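Local coordinates for protein aldehyde dehydrogenase (Burkholderia thailandensis, PDB 5J6B) that probably oxidises aldehydes to carboxylic acids with NADP as cofactor, as a tetrameric member of the aldehyde dehydrogenase family that binds NADPH, at residues 66-70 with 71-75; 236-239 with 240-243. One frame throughout, in Å; residues are numbered along the deposited sequence.

Contact 1. Residues 66-70 with 71-75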
ATOM      1  N   ARG A  66      15.478  16.743 -11.935  1.00 33.13           N
ATOM      2  CA  ARG A  66      14.812  16.642 -10.645  1.00 36.01           C
ATOM      3  C   ARG A  66      13.791  17.762 -10.443  1.00 36.10           C
ATOM      4  O   ARG A  66      12.761  17.549  -9.797  1.00 36.03           O
ATOM      5  CB  ARG A  66      15.862  16.662  -9.538  1.00 39.58           C
ATOM      6  CG  ARG A  66      15.293  16.569  -8.162  1.00 47.30           C
ATOM      7  CD  ARG A  66      15.739  15.309  -7.458  1.00 50.40           C
ATOM      8  NE  ARG A  66      14.982  15.133  -6.225  1.00 54.16           N
ATOM      9  CZ  ARG A  66      15.323  15.672  -5.061  1.00 56.77           C
ATOM     10  NH1 ARG A  66      16.421  16.413  -4.970  1.00 63.39           N
ATOM     11  NH2 ARG A  66      14.568  15.476  -3.990  1.00 53.74           N
ATOM     12  N   ALA A  67      14.045  18.945 -11.001  1.00 36.01           N
ATOM     13  CA  ALA A  67      13.167  20.093 -10.815  1.00 28.98           C
ATOM     14  C   ALA A  67      11.884  20.026 -11.641  1.00 29.88           C
ATOM     15  O   ALA A  67      11.013  20.886 -11.468  1.00 27.66           O
ATOM     16  CB  ALA A  67      13.913  21.385 -11.159  1.00 27.45           C
ATOM     17  N   LEU A  68      11.752  19.071 -12.549  1.00 21.75           N
ATOM     18  CA  LEU A  68      10.506  18.962 -13.301  1.00 23.82           C
ATOM     19  C   LEU A  68       9.416  18.393 -12.403  1.00 23.84           C
ATOM     20  O   LEU A  68       9.607  17.323 -11.817  1.00 18.89           O
ATOM     21  CB  LEU A  68      10.670  18.059 -14.518  1.00 25.42           C
ATOM     22  CG  LEU A  68      11.518  18.565 -15.672  1.00 27.46           C
ATOM     23  CD1 LEU A  68      11.443  17.561 -16.807  1.00 26.42           C
ATOM     24  CD2 LEU A  68      11.028  19.939 -16.107  1.00 32.08           C
ATOM     25  N   PRO A  69       8.265  19.053 -12.287  1.00 23.07           N
ATOM     26  CA  PRO A  69       7.135  18.451 -11.564  1.00 25.57           C
ATOM     27  C   PRO A  69       6.592  17.230 -12.294  1.00 23.27           C
ATOM     28  O   PRO A  69       6.798  17.048 -13.498  1.00 17.84           O
ATOM     29  CB  PRO A  69       6.088  19.572 -11.519  1.00 25.08           C
ATOM     30  CG  PRO A  69       6.779  20.797 -11.995  1.00 31.99           C
ATOM     31  CD  PRO A  69       7.922  20.360 -12.859  1.00 24.91           C
ATOM     32  N   ALA A  70       5.862  16.395 -11.539  1.00 17.72           N
ATOM     33  CA  ALA A  70       5.377  15.123 -12.073  1.00 17.33           C
ATOM     34  C   ALA A  70       4.578  15.313 -13.359  1.00 16.84           C
ATOM     35  O   ALA A  70       4.769  14.561 -14.323  1.00 17.16           O
ATOM     36  CB  ALA A  70       4.526  14.385 -11.031  1.00 19.34           C
ATOM     37  N   PHE A  71       3.677  16.309 -13.397  1.00 14.95           N
ATOM     38  CA  PHE A  71       2.836  16.474 -14.585  1.00 19.30           C
ATOM     39  C   PHE A  71       3.665  16.814 -15.822  1.00 20.12           C
ATOM     40  O   PHE A  71       3.251  16.503 -16.947  1.00 18.93           O
ATOM     41  CB  PHE A  71       1.740  17.534 -14.349  1.00 15.79           C
ATOM     42  CG  PHE A  71       2.257  18.945 -14.199  1.00 16.36           C
ATOM     43  CD1 PHE A  71       2.432  19.762 -15.313  1.00 19.77           C
ATOM     44  CD2 PHE A  71       2.531  19.473 -12.942  1.00 17.98           C
ATOM     45  CE1 PHE A  71       2.910  21.061 -15.182  1.00 22.54           C
ATOM     46  CE2 PHE A  71       3.012  20.781 -12.802  1.00 21.80           C
ATOM     47  CZ  PHE A  71       3.197  21.570 -13.925  1.00 27.80           C
ATOM     48  N   ARG A  72       4.828  17.448 -15.649  1.00 15.37           N
ATOM     49  CA  ARG A  72       5.683  17.707 -16.810  1.00 20.20           C
ATOM     50  C   ARG A  72       6.284  16.412 -17.344  1.00 16.28           C
ATOM     51  O   ARG A  72       6.385  16.210 -18.563  1.00 16.18           O
ATOM     52  CB  ARG A  72       6.786  18.703 -16.445  1.00 19.68           C
ATOM     53  CG  ARG A  72       6.274  20.124 -16.164  1.00 26.62           C
ATOM     54  CD  ARG A  72       5.996  20.891 -17.460  1.00 30.10           C
ATOM     55  NE  ARG A  72       7.224  21.100 -18.223  1.00 40.97           N
ATOM     56  CZ  ARG A  72       8.117  22.055 -17.961  1.00 44.67           C
ATOM     57  NH1 ARG A  72       7.917  22.899 -16.953  1.00 45.45           N
ATOM     58  NH2 ARG A  72       9.215  22.163 -18.705  1.00 39.06           N
ATOM     59  N   ARG A  73       6.687  15.517 -16.446  1.00 15.72           N
ATOM     60  CA  ARG A  73       7.215  14.237 -16.898  1.00 13.96           C
ATOM     61  C   ARG A  73       6.134  13.415 -17.578  1.00 15.44           C
ATOM     62  O   ARG A  73       6.400  12.721 -18.567  1.00 13.58           O
ATOM     63  CB  ARG A  73       7.826  13.491 -15.718  1.00 19.29           C
ATOM     64  CG  ARG A  73       8.965  14.271 -15.078  1.00 22.21           C
ATOM     65  CD  ARG A  73       9.849  13.348 -14.263  1.00 26.25           C
ATOM     66  NE  ARG A  73       9.489  13.320 -12.858  1.00 42.47           N
ATOM     67  CZ  ARG A  73      10.143  13.985 -11.912  1.00 56.18           C
ATOM     68  NH1 ARG A  73      11.189  14.745 -12.223  1.00 48.63           N
ATOM     69  NH2 ARG A  73       9.747  13.892 -10.650  1.00 69.23           N
ATOM     70  N   GLN A  74       4.898  13.507 -17.082  1.00 13.84           N
ATOM     71  CA  GLN A  74       3.784  12.839 -17.746  1.00 14.13           C
ATOM     72  C   GLN A  74       3.586  13.368 -19.161  1.00 17.97           C
ATOM     73  O   GLN A  74       3.361  12.589 -20.101  1.00 16.39           O
ATOM     74  CB  GLN A  74       2.511  13.021 -16.919  1.00 18.62           C
ATOM     75  CG  GLN A  74       1.289  12.319 -17.491  1.00 14.01           C
ATOM     76  CD  GLN A  74       0.061  12.518 -16.624  1.00 14.83           C
ATOM     77  OE1 GLN A  74      -0.263  13.637 -16.239  1.00 17.78           O
ATOM     78  NE2 GLN A  74      -0.609  11.421 -16.284  1.00 20.32           N
ATOM     79  N   ALA A  75       3.641  14.694 -19.332  1.00 15.00           N
ATOM     80  CA  ALA A  75       3.422  15.266 -20.659  1.00 18.58           C
ATOM     81  C   ALA A  75       4.520  14.838 -21.624  1.00 16.69           C
ATOM     82  O   ALA A  75       4.255  14.613 -22.811  1.00 20.18           O
ATOM     83  CB  ALA A  75       3.343  16.787 -20.575  1.00 15.88           C
TER
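The start of helix 70-86, just after the short loop that leaves helix 48-66, brings P69 against F71 and R72 and sets L68 beside the guanidinium groups of R72 and R73. P69 holds the N-cap position. Its ring lies across the F71 ring at a slant, and the closest approach, P69 CB to F71 CE2, is 3.5 Å. F71 reaches it because its CG is turned in over its own backbone (chi1 68°), which folds the ring back toward the proline. On another part of the proline, CD lies 3.7 Å from R72 CG, with the two side chains running alongside each other in the same direction.

Beyond CG the R72 chain bends at chi2 and chi3, and its guanidinium turns one face, near the rim, to L68 CD2, which is 3.9 Å from R72 NH2. The same NH2 forms a salt bridge with D205. R73 is different: L68 O sits 2.9 Å above the plane of its guanidinium, and although R73 NH1 is only 3.1 Å from L68 O, the angle is too poor for a hydrogen bond.

Backbone bonds start the helix. P69 O receives two weak ones, from R72 N and from R73 N, whereas Q74 N gives A70 O a regular bond of 3.0 Å at 160°. Q74 NE2 bonds E122 of the third subunit, and P69, A70 and F71 pack on Q141, N133 and S137 of the second subunit, which places this turn at subunit interfaces. With the first, weak helical bonds taken by the carbonyl of the N-cap residue and the first regular one by A70 O, this is a helix N-terminus after a short loop between helices 48-66 and 70-86.

Contact 2. Residues 236-239 with 240-243; sequences TGSP and TVGW. With NDP (NADPH dihydro-nicotinamide-adenine-dinucleotide phosphate), chain F.
S238, the N-cap of helix 239-248, meets V241 one turn on and the NADPH pyrophosphate at the same time. Starting at its CB, the side chain first passes 3.2 Å from NDP O1A and then swings OG back above the main chain of its own residue (chi1 66°). From there OG reaches two groups. It donates to O1A of the phosphate over 2.6 Å, and it accepts a weak bond of 3.4 Å from V241 N, the capping bond. The backbone N of S238 donates to O1A too, at 2.8 Å and 161°, so one phosphate oxygen takes two bonds from a single residue. The helix N-terminus beside it would probably favour the negative charge.

V241 follows on the cofactor side: CG2 touches S238 OG, while CG1, anti to the backbone N, is 3.4 Å from NDP N7A of the adenine. P239 CD comes close to the ribose hydroxyl O3D at the nicotinamide end, and T236 CG2 touches the carboxamide oxygen O7N. Behind the cap the helix proceeds regularly. G242 N bonds S238 O, and W243 N bonds P239 O, with W243 CD1 of the indole 3.1 Å from that same P239 O.

This turn joins strand 232-236 of the six-stranded sheet beside the cofactor to helix 239-248. T236 pairs with I158 of the neighbouring strand 155-158, and W243 packs on L256 of strand 253-257, gives its NE1 to D459 O and makes a cation-pi contact with K251 of the fourth subunit.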
ATOM      1  N   THR A 236      19.668  -5.878 -20.232  1.00 12.69           N
ATOM      2  CA  THR A 236      18.791  -6.928 -20.746  1.00 17.54           C
ATOM      3  C   THR A 236      19.516  -7.626 -21.893  1.00 16.13           C
ATOM      4  O   THR A 236      19.907  -6.973 -22.870  1.00 22.28           O
ATOM      5  CB  THR A 236      17.444  -6.353 -21.201  1.00 16.09           C
ATOM      6  OG1 THR A 236      16.817  -5.680 -20.100  1.00 15.67           O
ATOM      7  CG2 THR A 236      16.509  -7.455 -21.700  1.00 14.17           C
ATOM      8  N   GLY A 237      19.710  -8.938 -21.766  1.00 18.10           N
ATOM      9  CA  GLY A 237      20.508  -9.671 -22.735  1.00 15.23           C
ATOM     10  C   GLY A 237      20.823 -11.075 -22.243  1.00 17.06           C
ATOM     11  O   GLY A 237      20.101 -11.636 -21.412  1.00 16.77           O
ATOM     12  N   SER A 238      21.906 -11.637 -22.772  1.00 16.52           N
ATOM     13  CA  SER A 238      22.200 -13.039 -22.514  1.00 14.54           C
ATOM     14  C   SER A 238      22.713 -13.236 -21.084  1.00 21.38           C
ATOM     15  O   SER A 238      23.373 -12.356 -20.520  1.00 17.28           O
ATOM     16  CB  SER A 238      23.226 -13.584 -23.515  1.00 17.42           C
ATOM     17  OG  SER A 238      24.497 -12.971 -23.359  1.00 20.58           O
ATOM     18  N   PRO A 239      22.399 -14.386 -20.471  1.00 20.76           N
ATOM     19  CA  PRO A 239      22.953 -14.692 -19.142  1.00 19.79           C
ATOM     20  C   PRO A 239      24.467 -14.626 -19.087  1.00 22.50           C
ATOM     21  O   PRO A 239      25.020 -14.078 -18.126  1.00 21.26           O
ATOM     22  CB  PRO A 239      22.450 -16.119 -18.876  1.00 20.61           C
ATOM     23  CG  PRO A 239      21.220 -16.245 -19.700  1.00 24.43           C
ATOM     24  CD  PRO A 239      21.460 -15.418 -20.944  1.00 18.88           C
ATOM     25  N   THR A 240      25.154 -15.157 -20.104  1.00 17.96           N
ATOM     26  CA  THR A 240      26.614 -15.172 -20.075  1.00 23.60           C
ATOM     27  C   THR A 240      27.175 -13.764 -19.965  1.00 25.98           C
ATOM     28  O   THR A 240      28.105 -13.521 -19.188  1.00 27.77           O
ATOM     29  CB  THR A 240      27.167 -15.864 -21.317  1.00 26.68           C
ATOM     30  OG1 THR A 240      26.559 -17.152 -21.456  1.00 35.68           O
ATOM     31  CG2 THR A 240      28.694 -16.019 -21.212  1.00 30.14           C
ATOM     32  N   VAL A 241      26.606 -12.816 -20.717  1.00 18.17           N
ATOM     33  CA  VAL A 241      27.089 -11.438 -20.663  1.00 17.29           C
ATOM     34  C   VAL A 241      26.682 -10.774 -19.347  1.00 15.68           C
ATOM     35  O   VAL A 241      27.509 -10.154 -18.666  1.00 20.72           O
ATOM     36  CB  VAL A 241      26.574 -10.647 -21.882  1.00 15.98           C
ATOM     37  CG1 VAL A 241      26.834  -9.155 -21.699  1.00 22.19           C
ATOM     38  CG2 VAL A 241      27.231 -11.172 -23.172  1.00 17.02           C
ATOM     39  N   GLY A 242      25.412 -10.912 -18.961  1.00 18.36           N
ATOM     40  CA  GLY A 242      24.914 -10.183 -17.802  1.00 18.63           C
ATOM     41  C   GLY A 242      25.682 -10.483 -16.527  1.00 17.57           C
ATOM     42  O   GLY A 242      26.066  -9.570 -15.789  1.00 20.23           O
ATOM     43  N   TRP A 243      25.915 -11.766 -16.239  1.00 16.08           N
ATOM     44  CA  TRP A 243      26.616 -12.075 -14.996  1.00 19.31           C
ATOM     45  C   TRP A 243      28.065 -11.609 -15.043  1.00 21.52           C
ATOM     46  O   TRP A 243      28.632 -11.254 -14.003  1.00 18.72           O
ATOM     47  CB  TRP A 243      26.532 -13.572 -14.671  1.00 17.33           C
ATOM     48  CG  TRP A 243      25.121 -14.026 -14.397  1.00 18.51           C
ATOM     49  CD1 TRP A 243      24.365 -14.886 -15.158  1.00 18.00           C
ATOM     50  CD2 TRP A 243      24.278 -13.614 -13.307  1.00 17.41           C
ATOM     51  NE1 TRP A 243      23.125 -15.063 -14.580  1.00 17.16           N
ATOM     52  CE2 TRP A 243      23.035 -14.279 -13.462  1.00 16.05           C
ATOM     53  CE3 TRP A 243      24.453 -12.759 -12.213  1.00 15.44           C
ATOM     54  CZ2 TRP A 243      21.975 -14.120 -12.554  1.00 16.79           C
ATOM     55  CZ3 TRP A 243      23.402 -12.601 -11.311  1.00 17.34           C
ATOM     56  CH2 TRP A 243      22.177 -13.280 -11.489  1.00 17.27           C
TER
HETATM   57  PA  NDP F 502      23.649 -10.235 -25.787  1.00 24.36           P
HETATM   58  O1A NDP F 502      23.982 -10.604 -24.372  1.00 20.41           O
HETATM   59  O2A NDP F 502      24.590 -10.901 -26.799  1.00 26.77           O
HETATM   60  O5B NDP F 502      23.722  -8.666 -26.002  1.00 26.26           O
HETATM   61  C5B NDP F 502      22.761  -7.808 -25.350  1.00 23.68           C
HETATM   62  C4B NDP F 502      23.353  -6.423 -25.317  1.00 22.83           C
HETATM   63  O4B NDP F 502      24.555  -6.436 -24.514  1.00 21.09           O
HETATM   64  C3B NDP F 502      23.774  -5.857 -26.682  1.00 24.15           C
HETATM   65  O3B NDP F 502      23.484  -4.462 -26.722  1.00 19.49           O
HETATM   66  C2B NDP F 502      25.286  -6.101 -26.687  1.00 21.49           C
HETATM   67  O2B NDP F 502      26.049  -5.211 -27.526  1.00 29.71           O
HETATM   68  C1B NDP F 502      25.594  -5.799 -25.231  1.00 23.79           C
HETATM   69  N9A NDP F 502      26.886  -6.306 -24.769  1.00 20.71           N
HETATM   70  C8A NDP F 502      27.406  -7.564 -24.932  1.00 21.54           C
HETATM   71  N7A NDP F 502      28.557  -7.747 -24.331  1.00 17.55           N
HETATM   72  C5A NDP F 502      28.820  -6.520 -23.740  1.00 21.47           C
HETATM   73  C6A NDP F 502      29.884  -6.058 -22.941  1.00 23.58           C
HETATM   74  N6A NDP F 502      30.969  -6.789 -22.644  1.00 24.71           N
HETATM   75  N1A NDP F 502      29.814  -4.793 -22.474  1.00 23.29           N
HETATM   76  C2A NDP F 502      28.768  -4.034 -22.822  1.00 23.83           C
HETATM   77  N3A NDP F 502      27.725  -4.350 -23.593  1.00 22.59           N
HETATM   78  C4A NDP F 502      27.802  -5.621 -24.010  1.00 23.82           C
HETATM   79  O3  NDP F 502      22.179 -10.745 -26.125  1.00 24.91           O
HETATM   80  PN  NDP F 502      21.272 -10.607 -27.428  1.00 22.97           P
HETATM   81  O1N NDP F 502      21.337  -9.212 -27.946  1.00 19.57           O
HETATM   82  O2N NDP F 502      21.737 -11.637 -28.439  1.00 20.22           O
HETATM   83  O5D NDP F 502      19.801 -10.994 -26.932  1.00 21.32           O
HETATM   84  C5D NDP F 502      19.372 -12.334 -26.633  1.00 24.60           C
HETATM   85  C4D NDP F 502      19.431 -12.547 -25.141  1.00 25.06           C
HETATM   86  O4D NDP F 502      18.564 -11.587 -24.472  1.00 30.80           O
HETATM   87  C3D NDP F 502      18.953 -13.941 -24.702  1.00 29.33           C
HETATM   88  O3D NDP F 502      19.731 -14.540 -23.673  1.00 26.22           O
HETATM   89  C2D NDP F 502      17.543 -13.648 -24.199  1.00 32.58           C
HETATM   90  O2D NDP F 502      16.950 -14.591 -23.318  1.00 34.11           O
HETATM   91  C1D NDP F 502      17.758 -12.294 -23.546  1.00 38.33           C
HETATM   92  N1N NDP F 502      16.465 -11.647 -23.354  1.00 39.87           N
HETATM   93  C2N NDP F 502      16.032 -11.271 -22.104  1.00 36.60           C
HETATM   94  C3N NDP F 502      14.786 -10.803 -21.874  1.00 34.93           C
HETATM   95  C7N NDP F 502      14.339 -10.314 -20.519  1.00 30.84           C
HETATM   96  O7N NDP F 502      13.731  -9.230 -20.470  1.00 24.18           O
HETATM   97  N7N NDP F 502      14.572 -11.067 -19.442  1.00 18.32           N
HETATM   98  C4N NDP F 502      13.778 -10.789 -22.998  1.00 34.00           C
HETATM   99  C5N NDP F 502      14.461 -10.872 -24.316  1.00 36.48           C
HETATM  100  C6N NDP F 502      15.688 -11.345 -24.434  1.00 39.62           C
HETATM  101  P2B NDP F 502      26.207  -5.461 -29.123  1.00 24.11           P
HETATM  102  O1X NDP F 502      25.294  -6.557 -29.576  1.00 22.18           O
HETATM  103  O2X NDP F 502      25.869  -4.094 -29.716  1.00 28.35           O
HETATM  104  O3X NDP F 502      27.684  -5.842 -29.342  1.00 25.25           O

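Contact 1 comes first along the chain and closes well before contact 2 opens. Their centres lie 33 Å apart and their nearest atoms about 21 Å, so they do not touch. Each is the N-terminal turn of a helix, but with different neighbours: residues 66-75 link two helices toward the edge of the chain, 27 Å from its centre, whereas residues 236-243 follow a strand of the six-stranded sheet, 12 Å from the centre and against NADPH. Contact 1 thus lies at subunit interfaces, while contact 2 holds the cofactor and also reaches the fourth subunit through W243.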